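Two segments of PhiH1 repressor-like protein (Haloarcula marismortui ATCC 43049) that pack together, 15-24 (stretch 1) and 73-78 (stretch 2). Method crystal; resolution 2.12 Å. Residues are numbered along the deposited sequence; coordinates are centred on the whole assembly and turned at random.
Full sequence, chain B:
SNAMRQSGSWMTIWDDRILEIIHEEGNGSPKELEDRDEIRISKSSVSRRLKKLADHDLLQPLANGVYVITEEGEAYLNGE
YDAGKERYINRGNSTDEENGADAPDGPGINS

Stretch 1, residues 15-24: DDRILEIIHE
Stretch 2 73-78: GEAYLN

Residues 15-24 are helical throughout, part of a helix extending beyond both ends of the stretch, with phi/psi from -54/-46 at Asp15 to -79/-34 at Glu24. Its i to i+4 ladder runs from Leu19 N to Asp15 O (2.9 Å) to Glu24 N to Glu20 O (3.2 Å). Residues 73-77 close a second helix. The axes approach to 10.6 Å, and their N-to-C directions differ by 115° (signed crossing angle -115°), so the helices cross obliquely. Three CA-CA separations fix the register: Leu19-Gly73 at 7.2 Å, His23-Glu74 at 7.4 Å and Glu20-Leu77 at 7.6 Å. The contact buries 334 Å², both sides summed.

Gly73 (phi/psi -61/-44) presents bare backbone to the partner helix; an ideal CB would point toward it, 3.8 Å from Leu19 CD2.

Glu74 (-65/-49) has CA-CB directed sideways, but chi1 -63° (m), chi2 -116°, between wells, and chi3 -102° bring its carboxylate to His23. The imidazole, with chi1 165° (t) and chi2 80°, receives it at the ring edge: His23 ND1 donates to Glu74 OE2 at 2.6 Å. The N-H...acceptor angle of 127° makes this bond weak despite its short length.

Ala75 (-59/-38) is out of reach of stretch 1 and makes no contact.

Tyr76 (-61/-51) has its CA-CB bond directed toward stretch 1; chi1 is 161° (t) and chi2 75°. Its hydroxyl donates to the carboxylate of Asp16 (chi1 -89°, m; chi2 15°), with Tyr76 OH to Asp16 OD1 at 2.7 Å and OD1 near the ring plane. This polar link is buried. Leu19, m/t at -77° and 167°, packs obliquely on the same ring, its CD1 3.7 Å from Tyr76 CD2, placing an apolar contact beside the hydrogen bond.

Leu77 (-53/-31; chi1 -63°, m; chi2 175°, t) has the largest area covered by the other stretch, 78 Å². Its CA-CB bond points sideways, yet its methyls reach the partner helix: Leu77 CD2 lies 3.7 Å from Leu19 CB and 4.2 Å from Glu20 CG, while Leu77 CD1 lies 3.9 Å from His23 CB. Glu20 (m, t; chi3 175°) thus offers aliphatic carbon here, while its OE2 forms a salt bridge with Arg17 NH1 at 2.8 Å. In the backbone, Leu77 N bonds to Gly73 O at 3.1 Å.

Asn78 (-94/12; chi1 -62°, m; chi2 -44°) is the first residue to leave helical phi/psi. Its N still bonds to Glu74 O at 3.2 Å, but its side chain makes no contact, with Asn78 ND2 6.1 Å from His23 CE1.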

ATOM      1  N   ASP B  15       0.181  -1.706   6.544  1.00 39.90           N
ATOM      2  CA  ASP B  15       1.369  -2.541   6.454  1.00 42.71           C
ATOM      3  C   ASP B  15       2.509  -1.899   5.643  1.00 42.87           C
ATOM      4  O   ASP B  15       3.662  -1.941   6.083  1.00 45.42           O
ATOM      5  CB  ASP B  15       1.006  -3.913   5.873  1.00 46.62           C
ATOM      6  CG  ASP B  15       0.122  -4.718   6.815  1.00 49.43           C
ATOM      7  OD1 ASP B  15       0.099  -4.392   8.028  1.00 52.70           O
ATOM      8  OD2 ASP B  15      -0.564  -5.649   6.343  1.00 55.79           O
ATOM      9  N   ASP B  16       2.194  -1.334   4.476  1.00 42.06           N
ATOM     10  CA  ASP B  16       3.220  -0.732   3.624  1.00 55.48           C
ATOM     11  C   ASP B  16       3.755   0.494   4.336  1.00 53.89           C
ATOM     12  O   ASP B  16       4.970   0.728   4.367  1.00 40.40           O
ATOM     13  CB  ASP B  16       2.667  -0.331   2.239  1.00 46.61           C
ATOM     14  CG  ASP B  16       2.765  -1.460   1.204  1.00 50.84           C
ATOM     15  OD1 ASP B  16       2.981  -2.630   1.578  1.00 49.57           O
ATOM     16  OD2 ASP B  16       2.595  -1.187   0.005  1.00 47.05           O
ATOM     17  N   ARG B  17       2.845   1.255   4.936  1.00 40.13           N
ATOM     18  CA  ARG B  17       3.235   2.453   5.673  1.00 47.05           C
ATOM     19  C   ARG B  17       4.150   2.096   6.821  1.00 48.51           C
ATOM     20  O   ARG B  17       5.222   2.678   6.978  1.00 54.50           O
ATOM     21  CB  ARG B  17       2.019   3.212   6.203  1.00 48.94           C
ATOM     22  CG  ARG B  17       1.113   3.725   5.117  1.00 60.07           C
ATOM     23  CD  ARG B  17       1.857   4.597   4.116  1.00 50.65           C
ATOM     24  NE  ARG B  17       1.038   4.649   2.931  1.00 60.70           N
ATOM     25  CZ  ARG B  17       1.317   4.019   1.801  1.00 49.83           C
ATOM     26  NH1 ARG B  17       2.449   3.354   1.655  1.00 50.25           N
ATOM     27  NH2 ARG B  17       0.463   4.088   0.803  1.00 52.64           N
ATOM     28  N   ILE B  18       3.748   1.114   7.619  1.00 52.19           N
ATOM     29  CA  ILE B  18       4.598   0.718   8.726  1.00 46.94           C
ATOM     30  C   ILE B  18       5.951   0.252   8.212  1.00 60.32           C
ATOM     31  O   ILE B  18       6.976   0.648   8.747  1.00 48.29           O
ATOM     32  CB  ILE B  18       3.957  -0.377   9.555  1.00 46.81           C
ATOM     33  CG1 ILE B  18       2.710   0.181  10.246  1.00 50.32           C
ATOM     34  CG2 ILE B  18       4.974  -0.949  10.529  1.00 44.54           C
ATOM     35  CD1 ILE B  18       1.795  -0.865  10.715  1.00 47.00           C
ATOM     36  N   LEU B  19       5.968  -0.586   7.177  1.00 47.90           N
ATOM     37  CA  LEU B  19       7.257  -1.050   6.662  1.00 50.34           C
ATOM     38  C   LEU B  19       8.132   0.118   6.198  1.00 42.66           C
ATOM     39  O   LEU B  19       9.325   0.153   6.475  1.00 44.33           O
ATOM     40  CB  LEU B  19       7.086  -2.072   5.538  1.00 47.46           C
ATOM     41  CG  LEU B  19       6.706  -3.467   6.007  1.00 49.37           C
ATOM     42  CD1 LEU B  19       6.260  -4.281   4.824  1.00 59.31           C
ATOM     43  CD2 LEU B  19       7.877  -4.149   6.756  1.00 39.57           C
ATOM     44  N   GLU B  20       7.522   1.077   5.509  1.00 43.71           N
ATOM     45  CA  GLU B  20       8.230   2.241   4.971  1.00 52.64           C
ATOM     46  C   GLU B  20       8.813   3.096   6.096  1.00 47.59           C
ATOM     47  O   GLU B  20       9.932   3.598   5.999  1.00 57.38           O
ATOM     48  CB  GLU B  20       7.295   3.082   4.084  1.00 50.05           C
ATOM     49  CG  GLU B  20       6.958   2.381   2.761  1.00 45.81           C
ATOM     50  CD  GLU B  20       5.723   2.942   2.062  1.00 60.50           C
ATOM     51  OE1 GLU B  20       5.451   2.483   0.935  1.00 57.35           O
ATOM     52  OE2 GLU B  20       5.023   3.827   2.618  1.00 51.54           O
ATOM     53  N   ILE B  21       8.060   3.235   7.175  1.00 50.98           N
ATOM     54  CA  ILE B  21       8.509   4.048   8.288  1.00 50.64           C
ATOM     55  C   ILE B  21       9.654   3.369   9.014  1.00 53.66           C
ATOM     56  O   ILE B  21      10.658   3.998   9.345  1.00 49.08           O
ATOM     57  CB  ILE B  21       7.362   4.366   9.261  1.00 52.34           C
ATOM     58  CG1 ILE B  21       6.486   5.481   8.676  1.00 44.75           C
ATOM     59  CG2 ILE B  21       7.917   4.792  10.611  1.00 54.75           C
ATOM     60  CD1 ILE B  21       5.066   5.539   9.280  1.00 45.07           C
ATOM     61  N   ILE B  22       9.523   2.079   9.257  1.00 54.68           N
ATOM     62  CA  ILE B  22      10.588   1.377   9.944  1.00 43.56           C
ATOM     63  C   ILE B  22      11.845   1.317   9.058  1.00 50.14           C
ATOM     64  O   ILE B  22      12.955   1.443   9.547  1.00 48.44           O
ATOM     65  CB  ILE B  22      10.130  -0.016  10.387  1.00 59.34           C
ATOM     66  CG1 ILE B  22       9.062   0.129  11.480  1.00 51.11           C
ATOM     67  CG2 ILE B  22      11.322  -0.850  10.873  1.00 45.64           C
ATOM     68  CD1 ILE B  22       8.560  -1.198  12.014  1.00 53.79           C
ATOM     69  N   HIS B  23      11.668   1.158   7.750  1.00 52.00           N
ATOM     70  CA  HIS B  23      12.811   1.120   6.846  1.00 51.44           C
ATOM     71  C   HIS B  23      13.614   2.413   6.971  1.00 67.57           C
ATOM     72  O   HIS B  23      14.839   2.389   7.045  1.00 54.18           O
ATOM     73  CB  HIS B  23      12.377   0.909   5.397  1.00 58.21           C
ATOM     74  CG  HIS B  23      13.444   1.218   4.386  1.00 73.65           C
ATOM     75  ND1 HIS B  23      14.467   0.344   4.086  1.00 60.65           N
ATOM     76  CD2 HIS B  23      13.639   2.305   3.600  1.00 71.57           C
ATOM     77  CE1 HIS B  23      15.244   0.874   3.158  1.00 69.60           C
ATOM     78  NE2 HIS B  23      14.764   2.067   2.847  1.00 91.53           N
ATOM     79  N   GLU B  24      12.918   3.540   7.014  1.00 57.26           N
ATOM     80  CA  GLU B  24      13.605   4.818   7.049  1.00 57.80           C
ATOM     81  C   GLU B  24      14.133   5.186   8.440  1.00 64.26           C
ATOM     82  O   GLU B  24      15.180   5.804   8.546  1.00 54.52           O
ATOM     83  CB  GLU B  24      12.717   5.942   6.496  1.00 51.72           C
ATOM     84  CG  GLU B  24      11.763   6.555   7.514  1.00103.17           C
ATOM     85  CD  GLU B  24      11.126   7.859   7.040  1.00117.63           C
ATOM     86  OE1 GLU B  24      10.660   7.925   5.880  1.00105.91           O
ATOM     87  OE2 GLU B  24      11.084   8.819   7.839  1.00101.11           O
ATOM     88  N   GLY B  73      11.592  -8.121   4.324  1.00 54.37           N
ATOM     89  CA  GLY B  73      10.817  -6.900   4.397  1.00 46.95           C
ATOM     90  C   GLY B  73      11.367  -5.887   3.415  1.00 49.24           C
ATOM     91  O   GLY B  73      10.602  -5.226   2.714  1.00 47.43           O
ATOM     92  N   GLU B  74      12.696  -5.759   3.363  1.00 54.42           N
ATOM     93  CA  GLU B  74      13.354  -4.816   2.444  1.00 46.29           C
ATOM     94  C   GLU B  74      13.120  -5.209   1.001  1.00 47.71           C
ATOM     95  O   GLU B  74      12.748  -4.386   0.179  1.00 50.59           O
ATOM     96  CB  GLU B  74      14.863  -4.808   2.675  1.00 49.18           C
ATOM     97  CG  GLU B  74      15.304  -4.343   4.028  1.00 60.28           C
ATOM     98  CD  GLU B  74      16.112  -3.080   3.959  1.00 98.54           C
ATOM     99  OE1 GLU B  74      17.356  -3.179   4.060  1.00105.90           O
ATOM    100  OE2 GLU B  74      15.503  -1.999   3.791  1.00 88.99           O
ATOM    101  N   ALA B  75      13.355  -6.484   0.705  1.00 51.94           N
ATOM    102  CA  ALA B  75      13.187  -6.992  -0.641  1.00 58.68           C
ATOM    103  C   ALA B  75      11.750  -6.771  -1.078  1.00 56.93           C
ATOM    104  O   ALA B  75      11.480  -6.444  -2.250  1.00 46.50           O
ATOM    105  CB  ALA B  75      13.544  -8.479  -0.694  1.00 46.50           C
ATOM    106  N   TYR B  76      10.823  -6.951  -0.133  1.00 46.79           N
ATOM    107  CA  TYR B  76       9.395  -6.758  -0.445  1.00 43.88           C
ATOM    108  C   TYR B  76       9.114  -5.313  -0.895  1.00 44.02           C
ATOM    109  O   TYR B  76       8.482  -5.082  -1.928  1.00 46.20           O
ATOM    110  CB  TYR B  76       8.490  -7.122   0.751  1.00 39.16           C
ATOM    111  CG  TYR B  76       7.111  -6.504   0.592  1.00 37.37           C
ATOM    112  CD1 TYR B  76       6.193  -7.045  -0.319  1.00 39.59           C
ATOM    113  CD2 TYR B  76       6.740  -5.350   1.312  1.00 36.12           C
ATOM    114  CE1 TYR B  76       4.922  -6.462  -0.512  1.00 48.22           C
ATOM    115  CE2 TYR B  76       5.462  -4.767   1.133  1.00 45.81           C
ATOM    116  CZ  TYR B  76       4.558  -5.344   0.226  1.00 47.21           C
ATOM    117  OH  TYR B  76       3.314  -4.785   0.005  1.00 44.00           O
ATOM    118  N   LEU B  77       9.566  -4.338  -0.104  1.00 43.80           N
ATOM    119  CA  LEU B  77       9.404  -2.930  -0.497  1.00 50.45           C
ATOM    120  C   LEU B  77       9.957  -2.653  -1.916  1.00 49.25           C
ATOM    121  O   LEU B  77       9.424  -1.804  -2.645  1.00 47.59           O
ATOM    122  CB  LEU B  77      10.063  -2.003   0.535  1.00 45.17           C
ATOM    123  CG  LEU B  77       9.466  -2.064   1.948  1.00 58.57           C
ATOM    124  CD1 LEU B  77      10.251  -1.221   2.937  1.00 53.80           C
ATOM    125  CD2 LEU B  77       8.004  -1.625   1.949  1.00 42.80           C
ATOM    126  N   ASN B  78      10.997  -3.397  -2.309  1.00 55.27           N
ATOM    127  CA  ASN B  78      11.662  -3.219  -3.610  1.00 54.60           C
ATOM    128  C   ASN B  78      11.155  -4.112  -4.723  1.00 65.60           C
ATOM    129  O   ASN B  78      11.778  -4.206  -5.786  1.00 60.75           O
ATOM    130  CB  ASN B  78      13.166  -3.439  -3.459  1.00 65.68           C
ATOM    131  CG  ASN B  78      13.798  -2.438  -2.532  1.00 78.39           C
ATOM    132  OD1 ASN B  78      13.504  -1.244  -2.616  1.00 74.04           O
ATOM    133  ND2 ASN B  78      14.660  -2.907  -1.634  1.00 77.48           N
TER